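Local coordinates for protein putative fimbrial subunit (Corynebacterium diphtheriae, PDB 4HSQ) that probably polymerises as the major pilin SpaD into the shaft of an adhesive surface pilus, its domains D2 and D3 being present here with a bound calcium ion, at residues H146-V151 / D261-V266; D203-T208 / K221-K226; T242-T247 / L265-K270. All blocks are in the same frame, centred on the assembly; numbering follows the deposited sequence.

Interaction 1 of 3, residues H146-V151 / D261-V266. With CA (calcium ion), chain B.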
loop_
_atom_site.group_PDB
_atom_site.type_symbol
_atom_site.label_atom_id
_atom_site.label_comp_id
_atom_site.label_asym_id
_atom_site.label_seq_id
_atom_site.Cartn_x
_atom_site.Cartn_y
_atom_site.Cartn_z
ATOM N N HIS A 146 2.179 5.676 -1.762
ATOM C CA HIS A 146 0.984 5.819 -2.598
ATOM C C HIS A 146 0.769 7.265 -2.860
ATOM O O HIS A 146 1.055 8.070 -1.986
ATOM C CB HIS A 146 -0.276 5.214 -1.944
ATOM C CG HIS A 146 -0.293 3.708 -1.899
ATOM N ND1 HIS A 146 0.382 3.012 -0.916
ATOM C CD2 HIS A 146 -0.931 2.819 -2.706
ATOM C CE1 HIS A 146 0.150 1.731 -1.155
ATOM N NE2 HIS A 146 -0.635 1.569 -2.226
ATOM N N GLY A 147 0.167 7.595 -3.995
ATOM C CA GLY A 147 -0.127 8.991 -4.297
ATOM C C GLY A 147 -1.494 9.134 -4.906
ATOM O O GLY A 147 -2.116 8.145 -5.310
ATOM N N LYS A 148 -1.984 10.353 -4.933
ATOM C CA LYS A 148 -3.278 10.626 -5.574
ATOM C C LYS A 148 -3.081 10.983 -7.037
ATOM O O LYS A 148 -2.093 11.614 -7.393
ATOM C CB LYS A 148 -3.985 11.770 -4.865
ATOM C CG LYS A 148 -4.350 11.403 -3.445
ATOM C CD LYS A 148 -5.387 12.391 -2.900
ATOM C CE LYS A 148 -4.959 13.011 -1.604
ATOM N NZ LYS A 148 -5.875 14.118 -1.223
ATOM N N LEU A 149 -4.034 10.590 -7.878
ATOM C CA LEU A 149 -4.004 10.914 -9.278
ATOM C C LEU A 149 -5.223 11.780 -9.588
ATOM O O LEU A 149 -6.347 11.290 -9.550
ATOM C CB LEU A 149 -3.947 9.661 -10.178
ATOM C CG LEU A 149 -4.035 9.954 -11.696
ATOM C CD1 LEU A 149 -2.857 10.842 -12.168
ATOM C CD2 LEU A 149 -4.107 8.673 -12.492
ATOM N N LYS A 150 -4.987 13.070 -9.861
ATOM C CA LYS A 150 -6.060 14.001 -10.194
ATOM C C LYS A 150 -6.057 14.218 -11.696
ATOM O O LYS A 150 -5.017 14.542 -12.280
ATOM C CB LYS A 150 -5.845 15.334 -9.441
ATOM C CG LYS A 150 -6.851 16.416 -9.769
ATOM C CD LYS A 150 -6.531 17.703 -9.004
ATOM C CE LYS A 150 -7.523 18.771 -9.407
ATOM N NZ LYS A 150 -7.486 19.949 -8.510
ATOM N N VAL A 151 -7.219 14.063 -12.320
ATOM C CA VAL A 151 -7.362 14.278 -13.747
ATOM C C VAL A 151 -8.178 15.545 -13.976
ATOM O O VAL A 151 -9.208 15.714 -13.341
ATOM C CB VAL A 151 -7.986 13.041 -14.435
ATOM C CG1 VAL A 151 -8.336 13.322 -15.894
ATOM C CG2 VAL A 151 -7.031 11.855 -14.336
ATOM N N ASP A 261 -0.475 19.329 -5.175
ATOM C CA ASP A 261 0.278 19.331 -3.943
ATOM C C ASP A 261 1.324 18.213 -4.015
ATOM O O ASP A 261 1.476 17.568 -5.062
ATOM C CB ASP A 261 -0.646 19.248 -2.718
ATOM C CG ASP A 261 -1.482 17.993 -2.632
ATOM O OD1 ASP A 261 -1.057 16.973 -3.169
ATOM O OD2 ASP A 261 -2.509 18.015 -1.927
ATOM N N GLU A 262 2.068 18.004 -2.935
ATOM C CA GLU A 262 3.156 17.041 -2.935
ATOM C C GLU A 262 2.690 15.561 -2.852
ATOM O O GLU A 262 3.540 14.686 -2.932
ATOM C CB GLU A 262 4.169 17.379 -1.805
ATOM C CG GLU A 262 3.652 17.179 -0.388
ATOM C CD GLU A 262 2.969 18.376 0.255
ATOM O OE1 GLU A 262 2.325 19.179 -0.465
ATOM O OE2 GLU A 262 3.060 18.492 1.499
ATOM N N VAL A 263 1.358 15.276 -2.699
ATOM C CA VAL A 263 0.879 13.877 -2.615
ATOM C C VAL A 263 -0.005 13.534 -3.842
ATOM O O VAL A 263 -0.559 12.427 -3.923
ATOM C CB VAL A 263 0.132 13.548 -1.273
ATOM C CG1 VAL A 263 1.021 13.794 -0.061
ATOM C CG2 VAL A 263 -1.190 14.333 -1.136
ATOM N N THR A 264 -0.158 14.496 -4.759
ATOM C CA THR A 264 -1.023 14.380 -5.938
ATOM C C THR A 264 -0.274 14.683 -7.222
ATOM O O THR A 264 0.434 15.679 -7.322
ATOM C CB THR A 264 -2.229 15.360 -5.827
ATOM O OG1 THR A 264 -2.801 15.251 -4.517
ATOM C CG2 THR A 264 -3.315 15.110 -6.900
ATOM N N LEU A 265 -0.499 13.851 -8.212
ATOM C CA LEU A 265 -0.028 14.088 -9.554
ATOM C C LEU A 265 -1.247 14.565 -10.301
ATOM O O LEU A 265 -2.291 13.931 -10.195
ATOM C CB LEU A 265 0.562 12.831 -10.169
ATOM C CG LEU A 265 1.302 13.038 -11.495
ATOM C CD1 LEU A 265 2.527 12.148 -11.548
ATOM C CD2 LEU A 265 0.411 12.714 -12.672
ATOM N N VAL A 266 -1.135 15.680 -11.021
ATOM C CA VAL A 266 -2.238 16.251 -11.791
ATOM C C VAL A 266 -1.960 16.008 -13.270
ATOM O O VAL A 266 -0.899 16.370 -13.783
ATOM C CB VAL A 266 -2.494 17.773 -11.500
ATOM C CG1 VAL A 266 -3.623 18.327 -12.368
ATOM C CG2 VAL A 266 -2.781 18.030 -10.036
HETATM CA CA CA B . 2.232 16.996 -7.086
HETATM O O HOH W 1 -4.232 16.389 -1.164
HETATM O O HOH W 2 2.978 16.289 -9.341
#
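Strand 146-151 and the short strand 264-266 run parallel, crossing at only 26°, and pair in register from K148 with T264 to K150 with V266. They join the first and last strands of the prealbumin-like (CnaB-type) domain of this pilin fragment. K148 uses both its backbone groups: its N-H points almost straight at V263 O (N to O 2.7 Å, 175°), and its carbonyl accepts from L265 N. The ladder continues with K150 N donating to L265 O at 2.8 Å.

K148, T264, K150 and V266 share one face, L149 and L265 the other. On the first, T264 CG2, anti to the backbone N, rests against K150 CB at 3.6 Å, while K150 runs extended alongside V266, CD against CG2, and NZ goes on to E258 O. On the second, the buried L149 presents CD1 to CD2 of L265, two branched chains lying alongside one another.

Leading into the strand, a type I turn from D261 to T264 bends the chain round calcium. D261 O and T264 O each bind the metal at 2.2 Å; I251 O, E253 O, D260 OD1 and a water complete its ligands. The D261 carboxylate is suited to brace this turn. D261 OD1 accepts V263 N (3.0 Å), forming an Asx turn, and also the T264 hydroxyl, both from above the carboxylate plane. T264 thus gives its carbonyl to the metal and its OG1 to the aspartate. The K148 chain, bent at chi3 (-126°), bears its ammonium round to the same carboxylate's other oxygen: NZ donates to a water, which in turn donates to D261 OD2 at 2.5 Å.

Interaction 2 of 3, residues D203-T208 / K221-K226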
loop_
_atom_site.group_PDB
_atom_site.type_symbol
_atom_site.label_atom_id
_atom_site.label_comp_id
_atom_site.label_asym_id
_atom_site.label_seq_id
_atom_site.Cartn_x
_atom_site.Cartn_y
_atom_site.Cartn_z
ATOM N N ASP A 203 -7.857 8.385 -5.250
ATOM C CA ASP A 203 -7.131 8.248 -3.992
ATOM C C ASP A 203 -7.116 6.729 -3.649
ATOM O O ASP A 203 -8.098 6.194 -3.115
ATOM C CB ASP A 203 -7.789 9.113 -2.893
ATOM C CG ASP A 203 -7.055 9.106 -1.554
ATOM O OD1 ASP A 203 -6.121 8.299 -1.391
ATOM O OD2 ASP A 203 -7.394 9.927 -0.691
ATOM N N GLY A 204 -6.092 5.998 -4.081
ATOM C CA GLY A 204 -4.835 6.458 -4.657
ATOM C C GLY A 204 -4.115 5.263 -5.211
ATOM O O GLY A 204 -4.608 4.134 -5.101
ATOM N N LEU A 205 -2.935 5.488 -5.792
ATOM C CA LEU A 205 -2.228 4.433 -6.479
ATOM C C LEU A 205 -0.855 4.205 -5.915
ATOM O O LEU A 205 -0.220 5.139 -5.440
ATOM C CB LEU A 205 -2.101 4.782 -7.981
ATOM C CG LEU A 205 -3.395 5.134 -8.729
ATOM C CD1 LEU A 205 -3.078 5.620 -10.155
ATOM C CD2 LEU A 205 -4.362 3.932 -8.737
ATOM N N HIS A 206 -0.368 2.962 -6.036
ATOM C CA HIS A 206 0.991 2.609 -5.623
ATOM C C HIS A 206 1.974 3.281 -6.571
ATOM O O HIS A 206 1.788 3.243 -7.800
ATOM C CB HIS A 206 1.153 1.090 -5.703
ATOM C CG HIS A 206 2.316 0.536 -4.950
ATOM N ND1 HIS A 206 3.624 0.876 -5.270
ATOM C CD2 HIS A 206 2.334 -0.394 -3.973
ATOM C CE1 HIS A 206 4.393 0.143 -4.475
ATOM N NE2 HIS A 206 3.667 -0.647 -3.689
ATOM N N VAL A 207 3.003 3.914 -6.016
ATOM C CA VAL A 207 4.043 4.533 -6.869
ATOM C C VAL A 207 4.761 3.437 -7.659
ATOM O O VAL A 207 4.878 2.288 -7.195
ATOM C CB VAL A 207 5.061 5.395 -6.092
ATOM C CG1 VAL A 207 4.345 6.443 -5.225
ATOM C CG2 VAL A 207 6.037 4.529 -5.255
ATOM N N THR A 208 5.279 3.801 -8.840
ATOM C CA THR A 208 5.946 2.810 -9.694
ATOM C C THR A 208 7.437 2.608 -9.409
ATOM O O THR A 208 7.983 1.595 -9.836
ATOM C CB THR A 208 5.799 3.229 -11.166
ATOM O OG1 THR A 208 6.423 4.515 -11.352
ATOM C CG2 THR A 208 4.339 3.307 -11.599
ATOM N N LYS A 221 7.393 0.379 -15.988
ATOM C CA LYS A 221 6.107 0.273 -15.279
ATOM C C LYS A 221 5.422 1.657 -15.188
ATOM O O LYS A 221 6.000 2.596 -14.651
ATOM C CB LYS A 221 6.346 -0.314 -13.882
ATOM C CG LYS A 221 5.105 -0.468 -13.026
ATOM C CD LYS A 221 5.018 -1.872 -12.447
ATOM C CE LYS A 221 5.411 -1.941 -10.993
ATOM N NZ LYS A 221 5.191 -3.307 -10.423
ATOM N N LYS A 222 4.201 1.784 -15.751
ATOM C CA LYS A 222 3.437 3.039 -15.714
ATOM C C LYS A 222 1.958 2.759 -15.481
ATOM O O LYS A 222 1.535 1.600 -15.467
ATOM C CB LYS A 222 3.575 3.800 -17.040
ATOM C CG LYS A 222 4.934 4.419 -17.282
ATOM C CD LYS A 222 5.126 4.704 -18.739
ATOM C CE LYS A 222 6.257 5.671 -18.896
ATOM N NZ LYS A 222 5.751 7.059 -19.031
ATOM N N PHE A 223 1.183 3.827 -15.312
ATOM C CA PHE A 223 -0.272 3.761 -15.314
ATOM C C PHE A 223 -0.716 4.430 -16.596
ATOM O O PHE A 223 -0.004 5.288 -17.111
ATOM C CB PHE A 223 -0.904 4.433 -14.078
ATOM C CG PHE A 223 -0.789 3.604 -12.828
ATOM C CD1 PHE A 223 -1.612 2.498 -12.626
ATOM C CD2 PHE A 223 0.099 3.959 -11.819
ATOM C CE1 PHE A 223 -1.519 1.742 -11.462
ATOM C CE2 PHE A 223 0.180 3.208 -10.654
ATOM C CZ PHE A 223 -0.608 2.096 -10.492
ATOM N N CYS A 224 -1.891 4.072 -17.092
ATOM C CA CYS A 224 -2.454 4.646 -18.302
ATOM C C CYS A 224 -3.909 4.989 -18.025
ATOM O O CYS A 224 -4.624 4.172 -17.457
ATOM C CB CYS A 224 -2.329 3.667 -19.474
ATOM S SG CYS A 224 -0.727 3.730 -20.317
ATOM N N LEU A 225 -4.348 6.156 -18.448
ATOM C CA LEU A 225 -5.763 6.575 -18.376
ATOM C C LEU A 225 -6.343 6.413 -19.744
ATOM O O LEU A 225 -5.780 6.936 -20.689
ATOM C CB LEU A 225 -5.881 8.058 -17.947
ATOM C CG LEU A 225 -5.510 8.320 -16.494
ATOM C CD1 LEU A 225 -5.071 9.756 -16.302
ATOM C CD2 LEU A 225 -6.685 8.001 -15.593
ATOM N N LYS A 226 -7.458 5.697 -19.860
ATOM C CA LYS A 226 -8.154 5.485 -21.113
ATOM C C LYS A 226 -9.434 6.279 -21.066
ATOM O O LYS A 226 -10.278 5.985 -20.237
ATOM C CB LYS A 226 -8.455 3.985 -21.306
ATOM C CG LYS A 226 -9.077 3.680 -22.649
ATOM C CD LYS A 226 -9.476 2.223 -22.731
ATOM C CE LYS A 226 -9.935 1.863 -24.125
ATOM N NZ LYS A 226 -10.295 0.425 -24.236
HETATM O O HOH W 3 6.000 5.276 -13.890
#
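The two sheets of the prealbumin-like sandwich meet where the end of strand 199-206 and the loop after it face the start of strand 222-229. The touching parts run 153° apart, and side chains rather than paired backbones make the contact.

The F223 ring extends from one sheet as L205 extends from the other, the two sliding past each other. L205 CD1 sits over the middle of one ring face, 3.9 Å from the F223 centroid and 9° off the normal, a CH-pi contact, while L205 CB lies against F223 CE2. At the edge, in the ring plane, H206 O lies 3.3 Å from F223 CE2, so the slightly positive ring C-H faces a carbonyl oxygen.

H206 is held by its own chain: ND1 donates to V207 O in the ring plane, using a carbonyl lone pair, and NE2 bonds D12 OD1.

T208 CG2 packs 3.5 Å from K221 O, and OG1 reaches the same carbonyl through a water, which donates to K221 O at 2.8 Å; a small two-faced side chain suits both tasks. K221 lays its CG by T208, but its ammonium leaves for D14 and E211. Next to F223, C224 is in a disulfide with C173. L205 laid over F223 thus belongs to the apolar core between the two sheets of a prealbumin-like beta-sandwich.

Interaction 3 of 3, residues T242-T247 / L265-K270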
loop_
_atom_site.group_PDB
_atom_site.type_symbol
_atom_site.label_atom_id
_atom_site.label_comp_id
_atom_site.label_asym_id
_atom_site.label_seq_id
_atom_site.Cartn_x
_atom_site.Cartn_y
_atom_site.Cartn_z
ATOM N N THR A 242 -3.607 8.044 -22.172
ATOM C CA THR A 242 -2.598 8.947 -21.613
ATOM C C THR A 242 -1.753 8.161 -20.622
ATOM O O THR A 242 -2.304 7.609 -19.676
ATOM C CB THR A 242 -3.290 10.131 -20.894
ATOM O OG1 THR A 242 -4.084 10.867 -21.814
ATOM C CG2 THR A 242 -2.298 11.066 -20.178
ATOM N N GLU A 243 -0.431 8.134 -20.803
ATOM C CA GLU A 243 0.399 7.402 -19.849
ATOM C C GLU A 243 0.822 8.348 -18.743
ATOM O O GLU A 243 0.996 9.539 -18.971
ATOM C CB GLU A 243 1.615 6.721 -20.534
ATOM C CG GLU A 243 2.635 7.676 -21.116
ATOM C CD GLU A 243 3.836 6.986 -21.730
ATOM O OE1 GLU A 243 3.692 5.822 -22.160
ATOM O OE2 GLU A 243 4.901 7.632 -21.851
ATOM N N ILE A 244 0.967 7.815 -17.548
ATOM C CA ILE A 244 1.345 8.583 -16.365
ATOM C C ILE A 244 2.626 8.004 -15.766
ATOM O O ILE A 244 2.644 6.816 -15.433
ATOM C CB ILE A 244 0.172 8.519 -15.334
ATOM C CG1 ILE A 244 -1.162 9.064 -15.907
ATOM C CG2 ILE A 244 0.528 9.186 -14.008
ATOM C CD1 ILE A 244 -1.169 10.515 -16.237
ATOM N N GLU A 245 3.642 8.854 -15.549
ATOM C CA GLU A 245 4.899 8.480 -14.855
ATOM C C GLU A 245 4.647 8.732 -13.372
ATOM O O GLU A 245 4.828 9.853 -12.881
ATOM C CB GLU A 245 6.120 9.296 -15.361
ATOM C CG GLU A 245 6.351 9.252 -16.862
ATOM C CD GLU A 245 7.783 9.458 -17.335
ATOM O OE1 GLU A 245 8.019 9.328 -18.559
ATOM O OE2 GLU A 245 8.669 9.734 -16.492
ATOM N N PHE A 246 4.112 7.727 -12.690
ATOM C CA PHE A 246 3.647 7.865 -11.309
ATOM C C PHE A 246 4.724 7.499 -10.276
ATOM O O PHE A 246 4.577 6.592 -9.469
ATOM C CB PHE A 246 2.374 7.035 -11.153
ATOM C CG PHE A 246 1.457 7.516 -10.065
ATOM C CD1 PHE A 246 0.768 8.720 -10.194
ATOM C CD2 PHE A 246 1.289 6.775 -8.903
ATOM C CE1 PHE A 246 -0.091 9.164 -9.179
ATOM C CE2 PHE A 246 0.450 7.228 -7.891
ATOM C CZ PHE A 246 -0.259 8.394 -8.049
ATOM N N THR A 247 5.777 8.304 -10.252
ATOM C CA THR A 247 6.918 8.132 -9.347
ATOM C C THR A 247 6.837 9.101 -8.172
ATOM O O THR A 247 6.197 10.150 -8.268
ATOM C CB THR A 247 8.238 8.322 -10.096
ATOM O OG1 THR A 247 8.344 9.702 -10.471
ATOM C CG2 THR A 247 8.356 7.396 -11.325
ATOM N N LEU A 265 -0.499 13.851 -8.212
ATOM C CA LEU A 265 -0.028 14.088 -9.554
ATOM C C LEU A 265 -1.247 14.565 -10.301
ATOM O O LEU A 265 -2.291 13.931 -10.195
ATOM C CB LEU A 265 0.562 12.831 -10.169
ATOM C CG LEU A 265 1.302 13.038 -11.495
ATOM C CD1 LEU A 265 2.527 12.148 -11.548
ATOM C CD2 LEU A 265 0.411 12.714 -12.672
ATOM N N VAL A 266 -1.135 15.680 -11.021
ATOM C CA VAL A 266 -2.238 16.251 -11.791
ATOM C C VAL A 266 -1.960 16.008 -13.270
ATOM O O VAL A 266 -0.899 16.370 -13.783
ATOM C CB VAL A 266 -2.494 17.773 -11.500
ATOM C CG1 VAL A 266 -3.623 18.327 -12.368
ATOM C CG2 VAL A 266 -2.781 18.030 -10.036
ATOM N N SER A 267 -2.913 15.384 -13.938
ATOM C CA SER A 267 -2.863 15.079 -15.367
ATOM C C SER A 267 -3.918 15.907 -16.105
ATOM O O SER A 267 -5.099 15.692 -15.848
ATOM C CB SER A 267 -3.136 13.590 -15.582
ATOM O OG SER A 267 -3.088 13.254 -16.961
ATOM N N GLU A 268 -3.511 16.833 -17.011
ATOM C CA GLU A 268 -4.463 17.641 -17.814
ATOM C C GLU A 268 -4.664 16.970 -19.125
ATOM O O GLU A 268 -3.680 16.661 -19.790
ATOM C CB GLU A 268 -3.982 19.083 -18.056
ATOM C CG GLU A 268 -3.985 19.966 -16.834
ATOM C CD GLU A 268 -3.920 21.458 -17.098
ATOM O OE1 GLU A 268 -3.458 21.867 -18.188
ATOM O OE2 GLU A 268 -4.316 22.222 -16.189
ATOM N N ILE A 269 -5.922 16.653 -19.470
ATOM C CA ILE A 269 -6.242 15.908 -20.693
ATOM C C ILE A 269 -7.155 16.787 -21.527
ATOM O O ILE A 269 -8.144 17.320 -21.007
ATOM C CB ILE A 269 -6.848 14.506 -20.365
ATOM C CG1 ILE A 269 -5.795 13.652 -19.585
ATOM C CG2 ILE A 269 -7.303 13.779 -21.662
ATOM C CD1 ILE A 269 -6.265 12.427 -18.939
ATOM N N LYS A 270 -6.797 16.966 -22.811
ATOM C CA LYS A 270 -7.528 17.881 -23.689
ATOM C C LYS A 270 -8.551 17.142 -24.562
ATOM O O LYS A 270 -8.400 15.956 -24.850
ATOM C CB LYS A 270 -6.563 18.691 -24.589
ATOM C CG LYS A 270 -5.339 19.297 -23.911
ATOM C CD LYS A 270 -5.597 20.676 -23.325
ATOM C CE LYS A 270 -4.313 21.288 -22.811
ATOM N NZ LYS A 270 -4.569 22.438 -21.906
#
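T242 and I269 reach toward each other tip to tip, whereas I244 and F246 each slide past L265 in opposite directions. The strands that carry them, 242-244 and 265-270, run nearly antiparallel (168°) but their axes come no nearer than 9.4 Å. They belong to facing sheets of the prealbumin-like sandwich, and alternate residues, T242, I244, L265, S267 and I269, direct their side chains into the gap.

L265 is the hub at one end. Its CG is anti to the backbone N, which sends the fork of the chain across to the other segment. L265 CD2 comes to I244 CG2 at 3.8 Å, and L265 CD1 lies 3.5 Å from E245 O. L265 CB meets CE1 of F246 at 3.9 Å, the ring approached obliquely. F246 also touches I251 of helix 248-252, whose carbonyl binds the calcium, and the side chain of L265 is itself about 5 Å from the ion.

CG1 of I244 is anti to the carbonyl carbon (chi1 -58°), and a second turn at chi2 (-65°) brings I244 CD1 to 3.4 Å from S267 OG. The short S267 side chain lets this tip pack directly against its CB and OG. At the far end T242 OG1 lies 3.9 Å from I269 CD1, and T242 CG2 lies beside S267 OG.

E245 turns its carboxylate away to a salt bridge with K250 NZ. Carbon meets carbon round L265, while oxygens of T242, S267 and E245 touch methyls; without a hydrogen bond between the two segments, the fit rests on van der Waals contact and shape.

How the interactions relate
All three contacts lie in the same domain. Interaction 1 works within one sheet through backbone bonds and beside the metal, whereas interactions 2 and 3 bridge facing sheets through side chains. Strand 264-271 serves both 1 and 3, L265 chiefly by its backbone in 1 and by its side chain across the gap in 3. G147 O probably bonds L205 N, tying 1 to 2, while F223 O to I244 N and L225 N to T242 O probably join 2 and 3. Interactions 1 and 2 are the more buried. The F246 ring of interaction 3 reaches both others, touching G147 O and L205 O. Metal, carboxylate and backbone bonds dominate 1, ring and methyl contacts 2; 3 mixes apolar contacts with methyls against oxygens.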